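Local coordinates for putative capsular polysaccharide biosynthesis protein (Streptococcus pneumoniae serotype 4, PDB 6EWJ) that probably acts as a pyridoxal-phosphate-dependent sugar aminotransferase, an essential enzyme of teichoic acid biosynthesis in the pneumococcus, at residues 136-140 against 316-322; 81-85 against 121-126; 234-240 against 257-263; 298-304 against 401-406; 26-31 against 268-273. One frame throughout, in Å; residues are numbered along the deposited sequence.

Contact 1: residues 136-140 against 316-322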
# COMPACT_ATOMS: atom_id res chain seq x y z
N GLU A 136 -9.08 6.63 -19.50
CA GLU A 136 -10.38 6.28 -20.02
C GLU A 136 -11.39 7.10 -19.20
O GLU A 136 -12.13 6.62 -18.36
CB GLU A 136 -10.65 4.78 -19.97
CG GLU A 136 -9.47 3.87 -20.23
CD GLU A 136 -8.85 3.96 -21.62
OE1 GLU A 136 -9.30 4.73 -22.50
OE2 GLU A 136 -7.83 3.24 -21.80
N LEU A 137 -11.40 8.41 -19.48
CA LEU A 137 -12.11 9.35 -18.64
C LEU A 137 -13.60 9.06 -18.60
O LEU A 137 -14.24 8.92 -19.66
CB LEU A 137 -11.91 10.77 -19.12
CG LEU A 137 -12.48 11.84 -18.18
CD1 LEU A 137 -11.61 12.01 -16.93
CD2 LEU A 137 -12.52 13.17 -18.93
N ALA A 138 -14.15 9.06 -17.38
CA ALA A 138 -15.55 8.82 -17.10
C ALA A 138 -16.07 7.43 -17.53
O ALA A 138 -17.25 7.14 -17.37
CB ALA A 138 -16.40 9.91 -17.71
N GLY A 139 -15.18 6.58 -18.03
CA GLY A 139 -15.51 5.24 -18.57
C GLY A 139 -15.40 5.15 -20.08
O GLY A 139 -15.47 4.06 -20.67
N ILE A 140 -15.20 6.29 -20.70
CA ILE A 140 -15.08 6.38 -22.14
C ILE A 140 -13.65 5.99 -22.56
O ILE A 140 -12.69 6.66 -22.18
CB ILE A 140 -15.40 7.81 -22.59
CG1 ILE A 140 -16.80 8.22 -22.08
CG2 ILE A 140 -15.34 7.92 -24.11
CD1 ILE A 140 -17.01 9.71 -22.03
N SER A 316 -19.48 3.01 -22.73
CA SER A 316 -18.87 3.40 -21.45
C SER A 316 -19.51 2.69 -20.29
O SER A 316 -20.69 2.39 -20.33
CB SER A 316 -18.99 4.93 -21.25
OG SER A 316 -18.53 5.34 -19.96
N SER A 317 -18.71 2.41 -19.25
CA SER A 317 -19.23 1.93 -17.94
C SER A 317 -20.01 2.98 -17.18
O SER A 317 -20.63 2.67 -16.18
CB SER A 317 -18.08 1.39 -17.05
OG SER A 317 -17.06 2.38 -16.92
N ARG A 318 -19.95 4.24 -17.63
CA ARG A 318 -20.77 5.34 -17.13
C ARG A 318 -20.44 5.65 -15.68
O ARG A 318 -21.30 5.55 -14.78
CB ARG A 318 -22.25 5.08 -17.35
CG ARG A 318 -22.61 4.99 -18.84
CD ARG A 318 -24.04 4.57 -19.05
NE ARG A 318 -24.39 4.51 -20.47
CZ ARG A 318 -24.17 3.48 -21.30
NH1 ARG A 318 -23.53 2.37 -20.87
NH2 ARG A 318 -24.57 3.57 -22.56
N HIS A 319 -19.16 5.94 -15.48
CA HIS A 319 -18.63 6.27 -14.12
C HIS A 319 -18.82 7.73 -13.68
O HIS A 319 -19.27 7.98 -12.57
CB HIS A 319 -17.14 5.92 -14.05
CG HIS A 319 -16.52 6.34 -12.77
ND1 HIS A 319 -17.05 5.99 -11.55
CD2 HIS A 319 -15.54 7.22 -12.52
CE1 HIS A 319 -16.38 6.60 -10.60
NE2 HIS A 319 -15.45 7.34 -11.16
N LEU A 320 -18.56 8.67 -14.58
CA LEU A 320 -18.83 10.10 -14.33
C LEU A 320 -19.72 10.72 -15.39
O LEU A 320 -19.54 10.46 -16.61
CB LEU A 320 -17.54 10.88 -14.33
CG LEU A 320 -16.52 10.48 -13.22
CD1 LEU A 320 -15.23 11.21 -13.51
CD2 LEU A 320 -17.04 10.78 -11.83
N TYR A 321 -20.65 11.57 -14.95
CA TYR A 321 -21.41 12.37 -15.86
C TYR A 321 -20.76 13.75 -16.03
O TYR A 321 -21.16 14.76 -15.42
CB TYR A 321 -22.87 12.48 -15.46
CG TYR A 321 -23.75 12.86 -16.62
CD1 TYR A 321 -24.05 11.92 -17.60
CD2 TYR A 321 -24.24 14.15 -16.76
CE1 TYR A 321 -24.85 12.27 -18.68
CE2 TYR A 321 -25.08 14.52 -17.83
CZ TYR A 321 -25.35 13.58 -18.79
OH TYR A 321 -26.14 13.92 -19.82
N ILE A 322 -19.76 13.75 -16.89
CA ILE A 322 -19.02 14.95 -17.25
C ILE A 322 -19.84 15.80 -18.23
O ILE A 322 -20.35 15.28 -19.26
CB ILE A 322 -17.63 14.56 -17.81
CG1 ILE A 322 -16.84 13.89 -16.65
CG2 ILE A 322 -16.96 15.78 -18.45
CD1 ILE A 322 -15.35 13.66 -16.82
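Ala138 lays its methyl group over the backbone and side chain of Leu320, CB lying 3.4 Å from Leu320 O and 3.7 Å from Leu320 CB, with Ile322 CD1 4.0 Å away. Ala138 also supplies the polar link: its O accepts a hydrogen bond from His319 N at 2.9 Å and a weak one from Leu320 N at 3.4 Å. Gly139 suits its place twice over, since its phi of 109° would jam a CB against the preceding carbonyl, and that CB would also clash with the hydroxyls of Ser316 and Ser317. Ser316 OG accepts from Arg318 N at 2.9 Å, an ST turn, and bonds to His309 too. Leu137 CD2 meets Ile322 CD1 at 3.6 Å. His319 lies beside His179 and Leu137 beside Tyr351, both of which bind pyridoxal phosphate when it is present (it is absent here). The loop between strand 129-132 and helix 144-153 packs against the chain leading into strand 321-325, near strand 380-383 and helices 268-299 and 371-378.

Contact 2: residues 81-85 against 121-126; sequences DEVIV and LEQAIT
This is a helix-on-sheet contact in the large domain of a fold-type I aminotransferase, within a beta-alpha-beta crossover. Helix 118-124 lies in the connection between parallel strands 103-107 and 129-132, which flank strand 82-86 in the mixed sheet, and so its last turn packs over the strand between them. Residues 82-85 are extended. Residues 121-124 are helical, Ile125 leaves the helix at phi/psi -70/134° and Thr126 is extended at -134/-179°. CA atoms lie nearest at Ile84-Ala124 (7.8 Å) and Glu82-Thr126 (8.0 Å). Glu82 and Ile84, two apart on the strand, both aim CB at the helix. Ile84 (m, t) fills the interface: its CG2 reaches Leu121 CD1 at 3.5 Å, and its CD1 lies 4.0 Å from Ala124 CB and 3.9 Å from Ile125 CG1. Leu121 (t, p) turns its end inward, while the small Ala124 lets the helix come close. At the polar margin Glu82 (m, t) stretches out to Thr126 (p), whose hydroxyl also binds Lys128 N. Thr126 OG1 donates to Glu82 OE1 at 2.6 Å, and one water donates both to Glu82 OE1 (2.8 Å) and to Ala124 O (2.9 Å).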
# COMPACT_ATOMS: atom_id res chain seq x y z
N ASP A 81 14.12 7.73 -18.90
CA ASP A 81 12.97 7.37 -19.73
C ASP A 81 11.86 8.43 -19.66
O ASP A 81 11.71 9.11 -18.64
CB ASP A 81 12.34 6.04 -19.31
CG ASP A 81 13.31 4.88 -19.39
OD1 ASP A 81 14.08 4.80 -20.35
OD2 ASP A 81 13.27 4.03 -18.48
N GLU A 82 11.10 8.57 -20.75
CA GLU A 82 9.93 9.45 -20.83
C GLU A 82 8.63 8.64 -20.87
O GLU A 82 8.57 7.52 -21.42
CB GLU A 82 10.03 10.35 -22.05
CG GLU A 82 11.15 11.38 -21.91
CD GLU A 82 11.39 12.21 -23.14
OE1 GLU A 82 10.77 11.95 -24.21
OE2 GLU A 82 12.22 13.15 -23.04
N VAL A 83 7.63 9.16 -20.17
CA VAL A 83 6.30 8.55 -20.17
C VAL A 83 5.30 9.61 -20.52
O VAL A 83 5.23 10.64 -19.86
CB VAL A 83 5.88 7.95 -18.80
CG1 VAL A 83 4.49 7.32 -18.89
CG2 VAL A 83 6.91 6.95 -18.35
N ILE A 84 4.51 9.34 -21.54
CA ILE A 84 3.55 10.30 -22.01
C ILE A 84 2.21 10.13 -21.29
O ILE A 84 1.68 9.02 -21.19
CB ILE A 84 3.37 10.21 -23.54
CG1 ILE A 84 4.59 10.82 -24.22
CG2 ILE A 84 2.10 10.91 -23.96
CD1 ILE A 84 4.69 10.63 -25.71
N VAL A 85 1.65 11.24 -20.85
CA VAL A 85 0.35 11.29 -20.21
C VAL A 85 -0.44 12.48 -20.76
O VAL A 85 0.15 13.48 -21.15
CB VAL A 85 0.42 11.46 -18.70
CG1 VAL A 85 1.09 10.26 -18.08
CG2 VAL A 85 1.18 12.73 -18.27
N LEU A 121 0.54 13.95 -29.84
CA LEU A 121 1.15 12.73 -29.24
C LEU A 121 2.32 12.20 -30.06
O LEU A 121 3.41 11.97 -29.53
CB LEU A 121 0.11 11.64 -29.10
CG LEU A 121 0.57 10.25 -28.62
CD1 LEU A 121 1.26 10.39 -27.30
CD2 LEU A 121 -0.55 9.28 -28.47
N GLU A 122 2.09 12.04 -31.38
CA GLU A 122 3.18 11.69 -32.31
C GLU A 122 4.39 12.62 -32.16
O GLU A 122 5.54 12.15 -32.06
CB GLU A 122 2.71 11.73 -33.79
CG GLU A 122 1.93 10.52 -34.20
CD GLU A 122 1.45 10.59 -35.64
OE1 GLU A 122 1.95 11.41 -36.42
OE2 GLU A 122 0.58 9.79 -36.01
N GLN A 123 4.14 13.92 -32.14
CA GLN A 123 5.21 14.92 -32.00
C GLN A 123 5.99 14.81 -30.68
O GLN A 123 7.18 15.05 -30.67
CB GLN A 123 4.65 16.33 -32.07
CG GLN A 123 4.10 16.73 -33.41
CD GLN A 123 3.49 18.12 -33.38
OE1 GLN A 123 3.89 18.98 -32.56
NE2 GLN A 123 2.52 18.37 -34.27
N ALA A 124 5.30 14.46 -29.60
CA ALA A 124 5.92 14.34 -28.28
C ALA A 124 6.80 13.10 -28.11
O ALA A 124 7.61 13.04 -27.17
CB ALA A 124 4.86 14.35 -27.20
N ILE A 125 6.69 12.14 -29.02
CA ILE A 125 7.50 10.91 -28.97
C ILE A 125 8.98 11.17 -29.30
O ILE A 125 9.31 11.84 -30.26
CB ILE A 125 6.90 9.78 -29.87
CG1 ILE A 125 5.65 9.22 -29.19
CG2 ILE A 125 7.89 8.66 -30.14
CD1 ILE A 125 4.79 8.33 -30.05
N THR A 126 9.87 10.61 -28.46
CA THR A 126 11.32 10.69 -28.66
C THR A 126 11.95 9.30 -28.48
O THR A 126 11.25 8.31 -28.23
CB THR A 126 12.00 11.66 -27.66
OG1 THR A 126 12.02 11.08 -26.35
CG2 THR A 126 11.28 13.02 -27.62
O HOH W 1 8.15 11.39 -24.85

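Contact 3: residues 234-240 against 257-263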
# COMPACT_ATOMS: atom_id res chain seq x y z
N ILE A 234 5.67 -10.57 -6.54
CA ILE A 234 6.94 -10.36 -5.87
C ILE A 234 7.16 -8.87 -5.52
O ILE A 234 7.55 -8.51 -4.41
CB ILE A 234 8.07 -10.93 -6.73
CG1 ILE A 234 8.09 -12.46 -6.64
CG2 ILE A 234 9.46 -10.45 -6.30
CD1 ILE A 234 6.75 -13.16 -6.46
N LEU A 235 6.82 -7.99 -6.48
CA LEU A 235 6.96 -6.55 -6.21
C LEU A 235 5.96 -6.03 -5.20
O LEU A 235 6.25 -5.05 -4.50
CB LEU A 235 6.84 -5.72 -7.51
CG LEU A 235 7.90 -5.96 -8.56
CD1 LEU A 235 7.71 -5.07 -9.77
CD2 LEU A 235 9.33 -5.84 -8.04
N SER A 236 4.79 -6.65 -5.12
CA SER A 236 3.71 -6.22 -4.23
C SER A 236 3.90 -6.69 -2.78
O SER A 236 3.22 -6.18 -1.87
CB SER A 236 2.37 -6.74 -4.73
OG SER A 236 2.21 -8.13 -4.45
N LEU A 237 4.79 -7.67 -2.58
CA LEU A 237 4.97 -8.32 -1.29
C LEU A 237 6.44 -8.52 -0.93
O LEU A 237 6.93 -9.68 -0.76
CB LEU A 237 4.23 -9.68 -1.29
CG LEU A 237 2.72 -9.66 -1.01
CD1 LEU A 237 2.09 -10.99 -1.48
CD2 LEU A 237 2.47 -9.40 0.47
N HIS A 238 7.14 -7.38 -0.89
CA HIS A 238 8.47 -7.27 -0.33
C HIS A 238 9.59 -7.90 -1.14
O HIS A 238 10.73 -8.04 -0.67
CB HIS A 238 8.51 -7.82 1.12
CG HIS A 238 7.63 -7.08 2.08
ND1 HIS A 238 7.83 -5.75 2.38
CD2 HIS A 238 6.63 -7.50 2.89
CE1 HIS A 238 6.96 -5.38 3.31
NE2 HIS A 238 6.21 -6.42 3.62
N GLY A 239 9.32 -8.33 -2.35
CA GLY A 239 10.31 -9.06 -3.13
C GLY A 239 10.51 -10.50 -2.68
O GLY A 239 11.50 -11.12 -3.06
N GLN A 240 9.56 -11.03 -1.91
CA GLN A 240 9.69 -12.33 -1.27
C GLN A 240 9.37 -13.43 -2.29
O GLN A 240 8.40 -13.30 -3.05
CB GLN A 240 8.80 -12.44 -0.03
CG GLN A 240 9.03 -13.75 0.74
CD GLN A 240 8.39 -13.84 2.13
OE1 GLN A 240 8.69 -13.04 3.01
NE2 GLN A 240 7.52 -14.82 2.32
N ILE A 257 14.56 -12.82 -0.52
CA ILE A 257 14.09 -11.50 -0.92
C ILE A 257 14.94 -11.18 -2.15
O ILE A 257 16.14 -11.09 -2.04
CB ILE A 257 14.31 -10.47 0.21
CG1 ILE A 257 13.51 -10.90 1.45
CG2 ILE A 257 13.98 -9.05 -0.23
CD1 ILE A 257 12.00 -10.96 1.29
N VAL A 258 14.32 -11.01 -3.32
CA VAL A 258 15.11 -10.87 -4.56
C VAL A 258 15.37 -9.43 -4.95
O VAL A 258 16.35 -9.13 -5.61
CB VAL A 258 14.54 -11.64 -5.78
CG1 VAL A 258 14.59 -13.14 -5.51
CG2 VAL A 258 13.14 -11.15 -6.15
N THR A 259 14.51 -8.54 -4.47
CA THR A 259 14.70 -7.10 -4.65
C THR A 259 14.00 -6.46 -3.45
O THR A 259 13.03 -7.03 -2.96
CB THR A 259 14.08 -6.67 -6.03
OG1 THR A 259 14.40 -5.32 -6.32
CG2 THR A 259 12.64 -6.79 -6.01
N PRO A 260 14.45 -5.27 -3.01
CA PRO A 260 13.77 -4.66 -1.84
C PRO A 260 12.49 -3.95 -2.28
O PRO A 260 12.49 -2.73 -2.43
CB PRO A 260 14.83 -3.67 -1.30
CG PRO A 260 16.01 -3.77 -2.23
CD PRO A 260 15.50 -4.36 -3.51
N ALA A 261 11.41 -4.72 -2.44
CA ALA A 261 10.21 -4.25 -3.09
C ALA A 261 9.16 -3.70 -2.10
O ALA A 261 9.55 -3.10 -1.09
CB ALA A 261 9.66 -5.33 -4.00
N TYR A 262 7.88 -3.78 -2.43
CA TYR A 262 6.85 -2.84 -1.94
C TYR A 262 5.79 -3.66 -1.18
O TYR A 262 5.99 -4.88 -0.92
CB TYR A 262 6.24 -1.99 -3.10
CG TYR A 262 7.34 -1.36 -3.88
CD1 TYR A 262 7.90 -0.15 -3.48
CD2 TYR A 262 7.91 -2.03 -4.97
CE1 TYR A 262 9.00 0.40 -4.16
CE2 TYR A 262 9.00 -1.51 -5.64
CZ TYR A 262 9.56 -0.32 -5.21
OH TYR A 262 10.64 0.15 -5.90
N LYS A 263 4.69 -3.01 -0.82
CA LYS A 263 3.75 -3.59 0.10
C LYS A 263 2.41 -3.04 -0.33
O LYS A 263 1.95 -2.03 0.19
CB LYS A 263 4.16 -3.21 1.55
CG LYS A 263 3.27 -3.74 2.63
CD LYS A 263 3.02 -5.25 2.52
CE LYS A 263 2.12 -5.76 3.64
NZ LYS A 263 1.52 -7.09 3.35
O HOH W 2 10.19 -4.46 1.37
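Three backbone hydrogen bonds join these segments. Tyr262 N donates to Leu235 O at 2.9 Å, His238 N to Tyr262 O at 2.8 Å, and Val258 N to Gly239 O at 2.8 Å. The end of helix 225-236 thereby finds a partner for the carbonyl of Leu235, while that of Ile234 accepts from Gly239 N at 2.7 Å. A type I' turn from Leu237 to Gln240 follows, with Gln240 N bonded to Leu237 O at 3.2 Å. His238 and Gly239 both have positive phi there. Glycine suits the second place, because a CB would collide with Thr259 O, which instead receives a CA-H...O contact from Gly239 CA at 3.4 Å. Pro260 centres an inverse gamma turn, closed by a weak bond from Ala261 N to Thr259 O at 2.9 Å. A water joins His238 ND1 to Ala261 O, 2.9 Å from each. Ser236 OG pairs with Gln233 O, and Lys263 NZ with Asn265 and, as a salt bridge, Glu211 of the second subunit. His238 also packs on Thr65 of that subunit, a cofactor-binding residue, so the contact probably lies at the edge of the partner's cofactor pocket. Leu235 rests on helix 64-74, the Gln240-Ile257 antiparallel pair belongs to the short strands 240-241 and 256-257, and Lys263 leads toward helix 268-299.

Contact 4: residues 298-304 against 401-406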
# COMPACT_ATOMS: atom_id res chain seq x y z
N GLY A 298 -32.84 14.74 -20.86
CA GLY A 298 -33.05 15.99 -20.13
C GLY A 298 -32.25 17.21 -20.61
O GLY A 298 -32.80 18.30 -20.71
N PHE A 299 -30.99 16.99 -20.96
CA PHE A 299 -30.09 18.05 -21.40
C PHE A 299 -30.11 18.32 -22.92
O PHE A 299 -29.51 19.28 -23.35
CB PHE A 299 -28.66 17.79 -20.91
CG PHE A 299 -28.53 17.80 -19.41
CD1 PHE A 299 -29.08 18.86 -18.66
CD2 PHE A 299 -27.88 16.78 -18.73
CE1 PHE A 299 -28.98 18.86 -17.28
CE2 PHE A 299 -27.80 16.78 -17.34
CZ PHE A 299 -28.35 17.81 -16.62
N ALA A 300 -30.78 17.47 -23.69
CA ALA A 300 -30.90 17.62 -25.15
C ALA A 300 -31.38 19.01 -25.52
O ALA A 300 -32.33 19.52 -24.92
CB ALA A 300 -31.84 16.58 -25.70
N GLY A 301 -30.68 19.64 -26.48
CA GLY A 301 -31.03 20.99 -26.94
C GLY A 301 -30.68 22.13 -25.98
O GLY A 301 -30.90 23.29 -26.32
N SER A 302 -30.13 21.84 -24.79
CA SER A 302 -29.77 22.91 -23.85
C SER A 302 -28.31 23.31 -24.03
O SER A 302 -27.56 22.75 -24.82
CB SER A 302 -30.01 22.43 -22.41
OG SER A 302 -29.00 21.51 -21.95
N ARG A 303 -27.87 24.24 -23.22
CA ARG A 303 -26.45 24.64 -23.20
C ARG A 303 -25.54 23.58 -22.48
O ARG A 303 -24.31 23.53 -22.67
CB ARG A 303 -26.41 25.97 -22.48
CG ARG A 303 -25.38 27.02 -22.84
CD ARG A 303 -25.52 28.19 -21.81
NE ARG A 303 -26.85 28.17 -21.17
CZ ARG A 303 -27.86 29.02 -21.38
NH1 ARG A 303 -27.77 30.10 -22.18
NH2 ARG A 303 -29.02 28.80 -20.75
N ILE A 304 -26.16 22.72 -21.69
CA ILE A 304 -25.44 21.67 -20.96
C ILE A 304 -25.11 20.56 -21.94
O ILE A 304 -26.01 19.86 -22.42
CB ILE A 304 -26.29 21.21 -19.77
CG1 ILE A 304 -26.40 22.36 -18.76
CG2 ILE A 304 -25.68 19.98 -19.08
CD1 ILE A 304 -27.74 22.44 -18.07
N PHE A 401 -30.08 22.34 -12.80
CA PHE A 401 -28.86 22.69 -13.52
C PHE A 401 -29.18 23.63 -14.71
O PHE A 401 -28.48 24.64 -14.93
CB PHE A 401 -28.15 21.40 -13.96
CG PHE A 401 -26.76 21.58 -14.50
CD1 PHE A 401 -25.96 22.69 -14.21
CD2 PHE A 401 -26.22 20.57 -15.27
CE1 PHE A 401 -24.67 22.79 -14.71
CE2 PHE A 401 -24.94 20.66 -15.77
CZ PHE A 401 -24.16 21.77 -15.50
N LYS A 402 -30.27 23.34 -15.44
CA LYS A 402 -30.71 24.25 -16.51
C LYS A 402 -31.07 25.64 -15.98
O LYS A 402 -30.53 26.63 -16.46
CB LYS A 402 -31.92 23.71 -17.25
CG LYS A 402 -31.63 22.51 -18.12
CD LYS A 402 -32.93 22.10 -18.79
CE LYS A 402 -33.12 20.62 -18.81
NZ LYS A 402 -34.35 20.26 -19.58
N THR A 403 -31.94 25.69 -14.97
CA THR A 403 -32.37 26.96 -14.36
C THR A 403 -31.20 27.77 -13.81
O THR A 403 -31.12 28.99 -14.01
CB THR A 403 -33.40 26.72 -13.23
OG1 THR A 403 -34.54 26.06 -13.77
CG2 THR A 403 -33.87 28.04 -12.57
N VAL A 404 -30.31 27.08 -13.10
CA VAL A 404 -29.15 27.72 -12.48
C VAL A 404 -28.20 28.29 -13.51
O VAL A 404 -27.74 29.41 -13.36
CB VAL A 404 -28.41 26.76 -11.51
CG1 VAL A 404 -26.99 27.21 -11.27
CG2 VAL A 404 -29.17 26.67 -10.19
N SER A 405 -27.87 27.50 -14.53
CA SER A 405 -27.00 27.96 -15.62
C SER A 405 -27.56 29.21 -16.29
O SER A 405 -26.85 30.19 -16.50
CB SER A 405 -26.82 26.86 -16.67
OG SER A 405 -26.19 25.71 -16.10
N GLU A 406 -28.85 29.16 -16.65
CA GLU A 406 -29.54 30.33 -17.24
C GLU A 406 -29.44 31.55 -16.33
O GLU A 406 -29.05 32.62 -16.76
CB GLU A 406 -31.02 30.02 -17.50
CG GLU A 406 -31.31 29.03 -18.61
CD GLU A 406 -32.78 28.61 -18.65
OE1 GLU A 406 -33.65 29.51 -18.46
OE2 GLU A 406 -33.08 27.40 -18.88
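Lys402 stretches its alkyl chain along the interface to bring NZ within 2.7 Å of Gly298 O, to which it donates a hydrogen bond. A long cationic side chain suits this spot, since the carbonyls at the C-terminal end of helix 268-299 offer partial negative charge; on the way Lys402 CG passes 3.9 Å from Ile304 CD1. Ile304 fills the space between the two backbones. Its CD1 stands over one face of the Phe401 ring, 3.9 Å from the centroid in a CH-pi contact, while Ile304 CG2 approaches Phe401 CE2 at 3.5 Å. These residues belong to the small C-terminal domain, in which helix 391-409 packs on the antiparallel sheet of strands 304-306, 321-325 and 380-383; Phe401 touches the latter two strands as well as helix 330-342. The flat, bulky Phe401 ring also turns its edge toward the face of Phe299 in an offset edge-to-face pair, centroids 5.7 Å apart and planes at 88°. Between Phe299 and Ile304 the chain reverses in a type II turn that ends at Ser302, with Gly301 at positive phi. Ser302 OG donates to Phe299 O at 2.7 Å; it also accepts from Ile304 N at 3.1 Å, which makes an ST turn.

Contact 5: residues 26-31 against 268-273; sequences EVVDTL and DIMASL
Val27, in its t rotamer, sends CG2 across to the facing helix, where it lies 3.5 Å from Ile269 O, 3.6 Å from Leu273 CD2 and 3.8 Å from Ser272 CB. Both segments are helical throughout and run antiparallel but inclined, with axes 8.3 Å apart at closest and 154° between their N-to-C directions. The tightest register is Val27 opposite Ser272, CA to CA 5.3 Å, a closeness that the small Ser272 permits. With chi1 m, its OG turns back on its own helix and donates to Asp268 O at 2.8 Å. Here the N-terminal helix 21-31 lies across the start of helix 268-299, the long helix that in this aminotransferase fold runs from the large toward the small domain; Leu31 and Ile269 also touch the second subunit. Leu31 (m, t) brings CD2 to 3.7 Å from CD1 of Ile269 (m, t). Glu26 takes chi1 t and chi2 p, laying CG 3.6 Å from Ser272 CB. Thr30 (m) points CG2 at Ile269 CG1, 3.9 Å away. Asp268, chi1 -91°, binds the backbone N atoms of Lys41 and Thr42 with its carboxylate. A water accepts from Thr30 OG1 at 2.9 Å and donates to Asp268 OD2 at 2.9 Å.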
# COMPACT_ATOMS: atom_id res chain seq x y z
N GLU A 26 -20.30 -11.54 3.13
CA GLU A 26 -19.08 -12.08 2.51
C GLU A 26 -17.84 -11.64 3.31
O GLU A 26 -16.94 -12.45 3.55
CB GLU A 26 -18.95 -11.65 1.05
CG GLU A 26 -17.91 -12.41 0.27
CD GLU A 26 -18.26 -13.87 0.11
OE1 GLU A 26 -19.43 -14.16 -0.14
OE2 GLU A 26 -17.37 -14.73 0.27
N VAL A 27 -17.82 -10.38 3.73
CA VAL A 27 -16.71 -9.86 4.56
C VAL A 27 -16.70 -10.55 5.91
O VAL A 27 -15.64 -10.98 6.35
CB VAL A 27 -16.79 -8.32 4.69
CG1 VAL A 27 -15.94 -7.82 5.85
CG2 VAL A 27 -16.33 -7.65 3.40
N VAL A 28 -17.87 -10.71 6.52
CA VAL A 28 -18.00 -11.48 7.75
C VAL A 28 -17.46 -12.90 7.64
O VAL A 28 -16.74 -13.37 8.54
CB VAL A 28 -19.44 -11.50 8.24
N ASP A 29 -17.77 -13.56 6.53
CA ASP A 29 -17.27 -14.90 6.22
C ASP A 29 -15.73 -14.95 6.21
O ASP A 29 -15.12 -15.84 6.81
CB ASP A 29 -17.82 -15.40 4.88
CG ASP A 29 -17.18 -16.67 4.44
OD1 ASP A 29 -16.17 -16.66 3.72
OD2 ASP A 29 -17.67 -17.71 4.84
N THR A 30 -15.12 -13.98 5.56
CA THR A 30 -13.68 -13.84 5.59
C THR A 30 -13.12 -13.65 7.03
O THR A 30 -12.11 -14.28 7.41
CB THR A 30 -13.21 -12.72 4.64
OG1 THR A 30 -13.00 -13.26 3.35
CG2 THR A 30 -11.85 -12.09 5.08
N LEU A 31 -13.75 -12.75 7.79
CA LEU A 31 -13.31 -12.49 9.18
C LEU A 31 -13.43 -13.67 10.13
O LEU A 31 -12.81 -13.65 11.23
CB LEU A 31 -14.05 -11.29 9.75
CG LEU A 31 -13.66 -9.95 9.07
CD1 LEU A 31 -14.49 -8.81 9.63
CD2 LEU A 31 -12.17 -9.63 9.21
N ASP A 268 -8.21 -10.33 1.70
CA ASP A 268 -9.45 -11.05 1.44
C ASP A 268 -10.70 -10.30 1.94
O ASP A 268 -11.81 -10.57 1.51
CB ASP A 268 -9.39 -12.49 2.04
CG ASP A 268 -8.85 -13.52 1.06
OD1 ASP A 268 -8.16 -13.18 0.06
OD2 ASP A 268 -9.14 -14.70 1.26
N ILE A 269 -10.47 -9.36 2.88
CA ILE A 269 -11.52 -8.47 3.35
C ILE A 269 -12.02 -7.65 2.16
O ILE A 269 -13.23 -7.68 1.81
CB ILE A 269 -11.05 -7.57 4.50
CG1 ILE A 269 -10.81 -8.42 5.74
CG2 ILE A 269 -12.08 -6.50 4.81
CD1 ILE A 269 -10.06 -7.72 6.85
N MET A 270 -11.08 -7.00 1.49
CA MET A 270 -11.38 -6.22 0.26
C MET A 270 -11.85 -7.13 -0.88
O MET A 270 -12.81 -6.78 -1.62
CB MET A 270 -10.15 -5.47 -0.21
CG MET A 270 -9.96 -4.08 0.44
SD MET A 270 -10.19 -4.10 2.20
CE MET A 270 -8.81 -4.98 2.72
N ALA A 271 -11.18 -8.30 -1.05
CA ALA A 271 -11.59 -9.21 -2.16
C ALA A 271 -13.05 -9.68 -1.99
O ALA A 271 -13.78 -9.88 -2.98
CB ALA A 271 -10.65 -10.39 -2.32
N SER A 272 -13.47 -9.82 -0.72
CA SER A 272 -14.85 -10.22 -0.38
C SER A 272 -15.85 -9.21 -0.96
O SER A 272 -16.82 -9.59 -1.61
CB SER A 272 -15.02 -10.38 1.13
OG SER A 272 -14.46 -11.61 1.60
N LEU A 273 -15.58 -7.93 -0.74
CA LEU A 273 -16.39 -6.88 -1.31
C LEU A 273 -16.42 -6.98 -2.81
O LEU A 273 -17.49 -6.90 -3.42
CB LEU A 273 -15.86 -5.51 -0.87
CG LEU A 273 -15.91 -5.15 0.63
CD1 LEU A 273 -15.20 -3.78 0.82
CD2 LEU A 273 -17.32 -5.09 1.13
O HOH W 3 -10.87 -15.28 3.49

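Along the chain contact 5 opens first and spans contacts 2 and 3 before closing at 268-273; contact 1 opens within that span, crosses contact 5, and then crosses contact 4, which closes last. Contact 2 lies in the seven-stranded sheet region, whereas contact 4 packs helix 391-409 beside the small three-stranded sheet, 38 Å away between centres. Contact 1 joins a loop of the large domain to strand 321-325 of the small-domain sheet and touches contact 4 where Tyr321 OH meets Phe299 CD2 at 3.5 Å. Helix 268-299 serves contacts 4 and 5 at its two ends, 43 Å apart between centres. Contacts 3 and 5, centres 25 Å apart, both lie where the chain meets the second subunit.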